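Local coordinates for protein exopolygalacturonase (PDB 2UVF) that hydrolyses the polygalacturonic acid of pectin as a family 28 exopolygalacturonase, probably working from the chain end and releasing digalacturonic acid, at residues A409-K414 and G441-A446; S471-G476 and I508-A513. All blocks are in the same frame, centred on the assembly; numbering follows the deposited sequence.

Contact 1: residues A409-K414 and G441-A446; sequences AGTGEK and GSHTGA. With ADA (alpha-D-galactopyranuronic acid), chain C; ADA (alpha-D-galactopyranuronic acid), chain B.
Residues 409-411 of the segment 409-414 lie against the loop 441-446, and three backbone hydrogen bonds join them: Ala409 N to His443 O (2.7 Å), Ala446 N to Ala409 O (2.6 Å) and Gly445 N to Gly410 O (2.8 Å), each donor standing above the plane of its carbonyl. His443 is the centre of an inverse gamma turn. Gly445 sets its bare CA against the Gly410-Thr411 peptide, so the two backbones can close up without any side chain between them. Beside the Ala446 N bond, the methyls of Ala409 and Ala446 meet, CB to CB at 4.2 Å.

At the other end the His443 ring is sandwiched. Its CG lies anti to the carbonyl carbon (chi1 -68°), and the side chain runs alongside that of Thr411, whose CG2 makes a CH-pi contact 3.5 Å from the ring centroid. The sugar of chain C lies against the opposite face, with C1 3.7 Å above the ring plane. A hydrogen bond between ND1 and Tyr233 OH should limit rotation of the ring. Gly441, which follows a cis peptide bond, brings its O to 3.1 Å from O2 of that sugar. Loops of consecutive turns of the parallel beta-helix are thus joined: 441-443 line the family 28 digalacturonate pocket, and 409-411 lie behind them, with Thr411 backing the His443 ring.

Contact 2: residues S471-G476 and I508-A513; sequences STIGGG and IDYPPA
Thr472 O receives one hydrogen bond across the contact, from Ala513 N at 2.8 Å, and its N-H...O angle of 128° makes it weak. The methyl of Ala513 crowds the same oxygen, CB lying 3.0 Å from Thr472 O, and the edge of the Tyr510 ring comes up to it near the ring plane, through CE1. Beyond the carbonyl, Ala513 CB settles 3.5 Å from CA of Gly474, whose lack of a side chain leaves that approach clear.

Thr472 and Ile508 meet tip to tip: Ile508 CD1 touches both branches of the threonine, 3.6 Å from OG1 and 3.7 Å from CG2. Thr472 OG1 sits between its own backbone N and carbonyl carbon (chi1 54°) and is hydrogen-bonded to Thr470 OG1. Tyr510 crosses Thr472 at about a right angle and Ile473 obliquely, so that its CZ lies 4.1 Å from Ile473 CG1 and its OH is near the same carbon. Gly475 and Gln518 share a backbone hydrogen bond. With a single weak hydrogen bond between the two loops and separate apolar contacts of Ile508 CD1 on Thr472, Ala513 CB on Gly474 and Tyr510 on Ile473, the contact rests on shape more than on polarity.

Overall arrangement
Both contacts join loops that leave successive turns of the beta-helix on the same side of the chain's centre. Their centres lie 7 Å apart. Contact 1 is buried, held by several backbone hydrogen bonds and directly beside the sugars; contact 2 is farther out, partly buried and mainly apolar, with the side chain of Ile473 about 7 Å from a bound galacturonate. The loop 409-414 connects them: Gly412 N probably bonds to Ile473 O and Glu413 N to Pro511 O, while Tyr510 packs on Thr411, the residue that backs His443. Thr444 OG1, bonded to Ser469 OG and Gly474 O, makes a second tie. Contact 2 thus forms a second layer next to the sugar-lining loop of contact 1.

Contact 1: residues A409-K414 and G441-A446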
ATOM      1  N   ALA A 409     -10.970  -3.965  -7.255  1.00 32.50           N
ATOM      2  CA  ALA A 409     -12.148  -4.795  -6.985  1.00 34.35           C
ATOM      3  C   ALA A 409     -12.761  -5.492  -8.222  1.00 35.35           C
ATOM      4  O   ALA A 409     -13.908  -5.945  -8.188  1.00 36.03           O
ATOM      5  CB  ALA A 409     -13.176  -4.002  -6.230  1.00 33.99           C
ATOM      6  N   GLY A 410     -11.974  -5.614  -9.288  1.00 36.63           N
ATOM      7  CA  GLY A 410     -12.413  -6.305 -10.492  1.00 38.11           C
ATOM      8  C   GLY A 410     -12.933  -5.322 -11.520  1.00 39.75           C
ATOM      9  O   GLY A 410     -12.929  -4.110 -11.298  1.00 39.84           O
ATOM     10  N   THR A 411     -13.372  -5.833 -12.667  1.00 41.16           N
ATOM     11  CA  THR A 411     -13.777  -4.961 -13.764  1.00 42.56           C
ATOM     12  C   THR A 411     -14.975  -5.519 -14.541  1.00 43.49           C
ATOM     13  O   THR A 411     -14.977  -6.686 -14.962  1.00 43.15           O
ATOM     14  CB  THR A 411     -12.588  -4.638 -14.744  1.00 42.62           C
ATOM     15  OG1 THR A 411     -12.175  -5.814 -15.450  1.00 42.47           O
ATOM     16  CG2 THR A 411     -11.400  -4.114 -13.993  1.00 42.85           C
ATOM     17  N   GLY A 412     -15.979  -4.666 -14.719  1.00 44.63           N
ATOM     18  CA  GLY A 412     -17.135  -4.974 -15.558  1.00 46.71           C
ATOM     19  C   GLY A 412     -18.236  -5.732 -14.844  1.00 47.97           C
ATOM     20  O   GLY A 412     -18.323  -5.702 -13.612  1.00 48.18           O
ATOM     21  N   GLU A 413     -19.060  -6.432 -15.631  1.00 49.19           N
ATOM     22  CA  GLU A 413     -20.273  -7.093 -15.141  1.00 50.01           C
ATOM     23  C   GLU A 413     -20.011  -8.333 -14.297  1.00 50.17           C
ATOM     24  O   GLU A 413     -20.745  -8.590 -13.342  1.00 50.50           O
ATOM     25  CB  GLU A 413     -21.214  -7.431 -16.309  1.00 50.25           C
ATOM     26  CG  GLU A 413     -22.698  -7.504 -15.936  1.00 52.88           C
ATOM     27  CD  GLU A 413     -23.284  -6.172 -15.415  1.00 55.18           C
ATOM     28  OE1 GLU A 413     -22.708  -5.101 -15.687  1.00 55.80           O
ATOM     29  OE2 GLU A 413     -24.340  -6.197 -14.742  1.00 56.17           O
ATOM     30  N   LYS A 414     -18.984  -9.102 -14.656  1.00 50.52           N
ATOM     31  CA  LYS A 414     -18.654 -10.347 -13.947  1.00 51.12           C
ATOM     32  C   LYS A 414     -18.017 -10.122 -12.571  1.00 51.40           C
ATOM     33  O   LYS A 414     -17.739 -11.090 -11.859  1.00 51.49           O
ATOM     34  CB  LYS A 414     -17.703 -11.208 -14.790  1.00 51.07           C
ATOM     35  CG  LYS A 414     -18.188 -11.576 -16.175  1.00 51.65           C
ATOM     36  CD  LYS A 414     -18.804 -12.958 -16.212  1.00 52.57           C
ATOM     37  CE  LYS A 414     -18.886 -13.477 -17.641  1.00 53.71           C
ATOM     38  NZ  LYS A 414     -19.247 -14.922 -17.665  1.00 54.02           N
ATOM     39  N   GLY A 441      -9.335   2.727  -7.813  1.00 34.88           N
ATOM     40  CA  GLY A 441      -8.138   1.947  -8.040  1.00 37.52           C
ATOM     41  C   GLY A 441      -8.087   1.861  -9.556  1.00 38.35           C
ATOM     42  O   GLY A 441      -7.072   1.508 -10.123  1.00 39.26           O
ATOM     43  N   SER A 442      -9.208   2.247 -10.176  1.00 39.36           N
ATOM     44  CA  SER A 442      -9.595   2.042 -11.612  1.00 39.67           C
ATOM     45  C   SER A 442     -10.371   0.743 -11.795  1.00 39.19           C
ATOM     46  O   SER A 442     -11.460   0.760 -12.356  1.00 39.29           O
ATOM     47  CB  SER A 442      -8.461   2.159 -12.626  1.00 39.91           C
ATOM     48  OG  SER A 442      -8.737   1.365 -13.774  1.00 40.41           O
ATOM     49  N   HIS A 443      -9.811  -0.360 -11.304  1.00 38.92           N
ATOM     50  CA  HIS A 443     -10.563  -1.619 -11.139  1.00 39.20           C
ATOM     51  C   HIS A 443     -11.518  -1.479  -9.944  1.00 38.50           C
ATOM     52  O   HIS A 443     -11.155  -1.812  -8.823  1.00 38.44           O
ATOM     53  CB  HIS A 443      -9.617  -2.826 -10.937  1.00 39.37           C
ATOM     54  CG  HIS A 443      -8.794  -3.182 -12.142  1.00 40.82           C
ATOM     55  ND1 HIS A 443      -7.970  -4.301 -12.162  1.00 41.92           N
ATOM     56  CD2 HIS A 443      -8.683  -2.590 -13.374  1.00 41.94           C
ATOM     57  CE1 HIS A 443      -7.379  -4.376 -13.346  1.00 41.05           C
ATOM     58  NE2 HIS A 443      -7.795  -3.351 -14.101  1.00 43.78           N
ATOM     59  N   THR A 444     -12.726  -0.967 -10.187  1.00 38.46           N
ATOM     60  CA  THR A 444     -13.696  -0.713  -9.101  1.00 38.43           C
ATOM     61  C   THR A 444     -14.945  -1.621  -9.109  1.00 38.59           C
ATOM     62  O   THR A 444     -15.899  -1.394  -8.341  1.00 37.97           O
ATOM     63  CB  THR A 444     -14.130   0.766  -9.058  1.00 38.28           C
ATOM     64  OG1 THR A 444     -14.634   1.146 -10.338  1.00 38.05           O
ATOM     65  CG2 THR A 444     -12.954   1.670  -8.693  1.00 38.33           C
ATOM     66  N   GLY A 445     -14.905  -2.655  -9.954  1.00 38.65           N
ATOM     67  CA  GLY A 445     -15.989  -3.630 -10.155  1.00 38.50           C
ATOM     68  C   GLY A 445     -16.848  -4.090  -8.987  1.00 38.51           C
ATOM     69  O   GLY A 445     -18.034  -3.791  -8.943  1.00 39.16           O
ATOM     70  N   ALA A 446     -16.278  -4.843  -8.056  1.00 38.92           N
ATOM     71  CA  ALA A 446     -17.056  -5.354  -6.916  1.00 39.15           C
ATOM     72  C   ALA A 446     -17.246  -4.339  -5.774  1.00 39.46           C
ATOM     73  O   ALA A 446     -17.805  -4.679  -4.725  1.00 40.07           O
ATOM     74  CB  ALA A 446     -16.453  -6.663  -6.379  1.00 39.03           C
TER
HETATM   75  C1  ADA C   2      -4.657  -2.087 -12.426  1.00 48.63           C
HETATM   76  C2  ADA C   2      -5.057  -2.277 -10.948  1.00 49.10           C
HETATM   77  C3  ADA C   2      -3.894  -2.999 -10.240  1.00 48.76           C
HETATM   78  C4  ADA C   2      -3.618  -4.374 -10.926  1.00 47.80           C
HETATM   79  C5  ADA C   2      -3.297  -4.152 -12.421  1.00 46.90           C
HETATM   80  C6  ADA C   2      -3.019  -5.396 -13.310  1.00 46.04           C
HETATM   81  O2  ADA C   2      -5.372  -1.017 -10.322  1.00 46.13           O
HETATM   82  O3  ADA C   2      -4.157  -3.143  -8.847  1.00 50.89           O
HETATM   83  O4  ADA C   2      -4.729  -5.265 -10.780  1.00 46.13           O
HETATM   84  O5  ADA C   2      -4.342  -3.364 -13.068  1.00 47.28           O
HETATM   85  O6B ADA C   2      -3.632  -5.446 -14.399  1.00 45.16           O
HETATM   86  O6A ADA C   2      -2.202  -6.262 -12.913  1.00 43.57           O
HETATM   87  C1  ADA B   1      -1.218   1.345 -12.727  1.00 47.05           C
HETATM   88  C2  ADA B   1      -1.004  -0.161 -12.467  1.00 45.97           C
HETATM   89  C3  ADA B   1      -1.476  -0.902 -13.739  1.00 47.22           C
HETATM   90  C4  ADA B   1      -3.012  -0.816 -13.729  1.00 49.04           C
HETATM   91  C5  ADA B   1      -3.361   0.677 -13.859  1.00 49.86           C
HETATM   92  C6  ADA B   1      -4.890   0.900 -13.788  1.00 51.33           C
HETATM   93  O1  ADA B   1      -0.555   1.826 -13.933  1.00 47.38           O
HETATM   94  O2  ADA B   1       0.320  -0.477 -12.103  1.00 40.15           O
HETATM   95  O3  ADA B   1      -0.961  -2.253 -13.847  1.00 46.12           O
HETATM   96  O4  ADA B   1      -3.476  -1.250 -12.426  1.00 49.77           O
HETATM   97  O5  ADA B   1      -2.665   1.513 -12.835  1.00 49.61           O
HETATM   98  O6B ADA B   1      -5.419   0.997 -12.651  1.00 51.73           O
HETATM   99  O6A ADA B   1      -5.523   0.977 -14.872  1.00 52.09           O

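Contact 2: residues S471-G476 and I508-A513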
ATOM      1  N   SER A 471     -17.067   4.126 -16.715  1.00 48.18           N
ATOM      2  CA  SER A 471     -18.451   3.655 -16.676  1.00 49.23           C
ATOM      3  C   SER A 471     -18.608   2.166 -17.018  1.00 49.66           C
ATOM      4  O   SER A 471     -19.498   1.495 -16.479  1.00 49.95           O
ATOM      5  CB  SER A 471     -19.326   4.510 -17.604  1.00 49.31           C
ATOM      6  OG  SER A 471     -20.684   4.104 -17.567  1.00 50.43           O
ATOM      7  N   THR A 472     -17.745   1.653 -17.900  1.00 50.29           N
ATOM      8  CA  THR A 472     -17.764   0.223 -18.263  1.00 50.57           C
ATOM      9  C   THR A 472     -17.290  -0.721 -17.146  1.00 50.05           C
ATOM     10  O   THR A 472     -17.741  -1.869 -17.081  1.00 50.62           O
ATOM     11  CB  THR A 472     -16.989  -0.092 -19.576  1.00 50.87           C
ATOM     12  OG1 THR A 472     -15.650   0.423 -19.509  1.00 52.06           O
ATOM     13  CG2 THR A 472     -17.708   0.500 -20.786  1.00 51.60           C
ATOM     14  N   ILE A 473     -16.402  -0.245 -16.273  1.00 49.25           N
ATOM     15  CA  ILE A 473     -15.911  -1.058 -15.143  1.00 48.11           C
ATOM     16  C   ILE A 473     -16.994  -1.296 -14.076  1.00 47.78           C
ATOM     17  O   ILE A 473     -17.035  -2.354 -13.429  1.00 47.71           O
ATOM     18  CB  ILE A 473     -14.610  -0.472 -14.528  1.00 48.22           C
ATOM     19  CG1 ILE A 473     -13.449  -0.671 -15.503  1.00 47.08           C
ATOM     20  CG2 ILE A 473     -14.281  -1.157 -13.201  1.00 47.78           C
ATOM     21  CD1 ILE A 473     -12.304   0.280 -15.336  1.00 46.71           C
ATOM     22  N   GLY A 474     -17.874  -0.318 -13.904  1.00 47.04           N
ATOM     23  CA  GLY A 474     -18.952  -0.429 -12.931  1.00 46.41           C
ATOM     24  C   GLY A 474     -18.429  -0.360 -11.515  1.00 45.89           C
ATOM     25  O   GLY A 474     -17.253  -0.040 -11.291  1.00 45.80           O
ATOM     26  N   GLY A 475     -19.301  -0.674 -10.560  1.00 45.05           N
ATOM     27  CA  GLY A 475     -18.962  -0.572  -9.145  1.00 43.92           C
ATOM     28  C   GLY A 475     -18.611   0.857  -8.760  1.00 43.25           C
ATOM     29  O   GLY A 475     -19.375   1.793  -9.024  1.00 43.81           O
ATOM     30  N   GLY A 476     -17.442   1.025  -8.151  1.00 41.68           N
ATOM     31  CA  GLY A 476     -16.990   2.325  -7.695  1.00 40.04           C
ATOM     32  C   GLY A 476     -16.328   2.221  -6.336  1.00 38.85           C
ATOM     33  O   GLY A 476     -15.943   1.141  -5.897  1.00 38.61           O
ATOM     34  N   ILE A 508     -13.788  -3.533 -25.081  1.00 84.11           N
ATOM     35  CA  ILE A 508     -13.804  -4.042 -23.702  1.00 83.44           C
ATOM     36  C   ILE A 508     -13.372  -5.527 -23.655  1.00 82.92           C
ATOM     37  O   ILE A 508     -13.949  -6.370 -24.358  1.00 82.76           O
ATOM     38  CB  ILE A 508     -15.218  -3.870 -23.038  1.00 83.52           C
ATOM     39  CG1 ILE A 508     -15.836  -2.481 -23.304  1.00 83.48           C
ATOM     40  CG2 ILE A 508     -15.154  -4.148 -21.554  1.00 83.22           C
ATOM     41  CD1 ILE A 508     -15.119  -1.287 -22.650  1.00 83.88           C
ATOM     42  N   ASP A 509     -12.371  -5.834 -22.822  1.00 82.01           N
ATOM     43  CA  ASP A 509     -11.782  -7.188 -22.722  1.00 81.11           C
ATOM     44  C   ASP A 509     -12.579  -8.149 -21.809  1.00 80.27           C
ATOM     45  O   ASP A 509     -12.303  -9.351 -21.756  1.00 80.02           O
ATOM     46  CB  ASP A 509     -10.322  -7.107 -22.236  1.00 81.21           C
ATOM     47  CG  ASP A 509      -9.638  -5.790 -22.604  1.00 81.62           C
ATOM     48  OD1 ASP A 509      -9.823  -5.306 -23.746  1.00 81.92           O
ATOM     49  OD2 ASP A 509      -8.902  -5.246 -21.746  1.00 81.40           O
ATOM     50  N   TYR A 510     -13.552  -7.589 -21.094  1.00 79.25           N
ATOM     51  CA  TYR A 510     -14.408  -8.288 -20.130  1.00 78.26           C
ATOM     52  C   TYR A 510     -15.833  -7.854 -20.489  1.00 77.47           C
ATOM     53  O   TYR A 510     -15.992  -6.881 -21.223  1.00 77.44           O
ATOM     54  CB  TYR A 510     -14.053  -7.831 -18.700  1.00 78.25           C
ATOM     55  CG  TYR A 510     -13.864  -6.321 -18.590  1.00 78.33           C
ATOM     56  CD1 TYR A 510     -14.960  -5.465 -18.435  1.00 78.25           C
ATOM     57  CD2 TYR A 510     -12.591  -5.747 -18.674  1.00 78.30           C
ATOM     58  CE1 TYR A 510     -14.794  -4.080 -18.360  1.00 78.14           C
ATOM     59  CE2 TYR A 510     -12.417  -4.362 -18.597  1.00 78.09           C
ATOM     60  CZ  TYR A 510     -13.521  -3.540 -18.442  1.00 78.20           C
ATOM     61  OH  TYR A 510     -13.356  -2.176 -18.372  1.00 78.47           O
ATOM     62  N   PRO A 511     -16.877  -8.567 -20.012  1.00 76.81           N
ATOM     63  CA  PRO A 511     -18.224  -8.001 -20.207  1.00 76.30           C
ATOM     64  C   PRO A 511     -18.397  -6.621 -19.540  1.00 75.71           C
ATOM     65  O   PRO A 511     -18.135  -6.487 -18.340  1.00 75.48           O
ATOM     66  CB  PRO A 511     -19.149  -9.040 -19.552  1.00 76.16           C
ATOM     67  CG  PRO A 511     -18.365 -10.303 -19.565  1.00 76.33           C
ATOM     68  CD  PRO A 511     -16.934  -9.887 -19.355  1.00 76.85           C
ATOM     69  N   PRO A 512     -18.804  -5.596 -20.326  1.00 75.19           N
ATOM     70  CA  PRO A 512     -19.106  -4.243 -19.833  1.00 74.71           C
ATOM     71  C   PRO A 512     -20.071  -4.234 -18.645  1.00 74.14           C
ATOM     72  O   PRO A 512     -20.793  -5.209 -18.427  1.00 74.17           O
ATOM     73  CB  PRO A 512     -19.771  -3.579 -21.042  1.00 74.80           C
ATOM     74  CG  PRO A 512     -19.183  -4.266 -22.211  1.00 74.85           C
ATOM     75  CD  PRO A 512     -18.976  -5.688 -21.791  1.00 75.07           C
ATOM     76  N   ALA A 513     -20.081  -3.140 -17.885  1.00 73.40           N
ATOM     77  CA  ALA A 513     -21.001  -3.012 -16.755  1.00 72.67           C
ATOM     78  C   ALA A 513     -22.346  -2.402 -17.159  1.00 72.11           C
ATOM     79  O   ALA A 513     -22.391  -1.384 -17.864  1.00 71.97           O
ATOM     80  CB  ALA A 513     -20.370  -2.213 -15.619  1.00 72.63           C
TER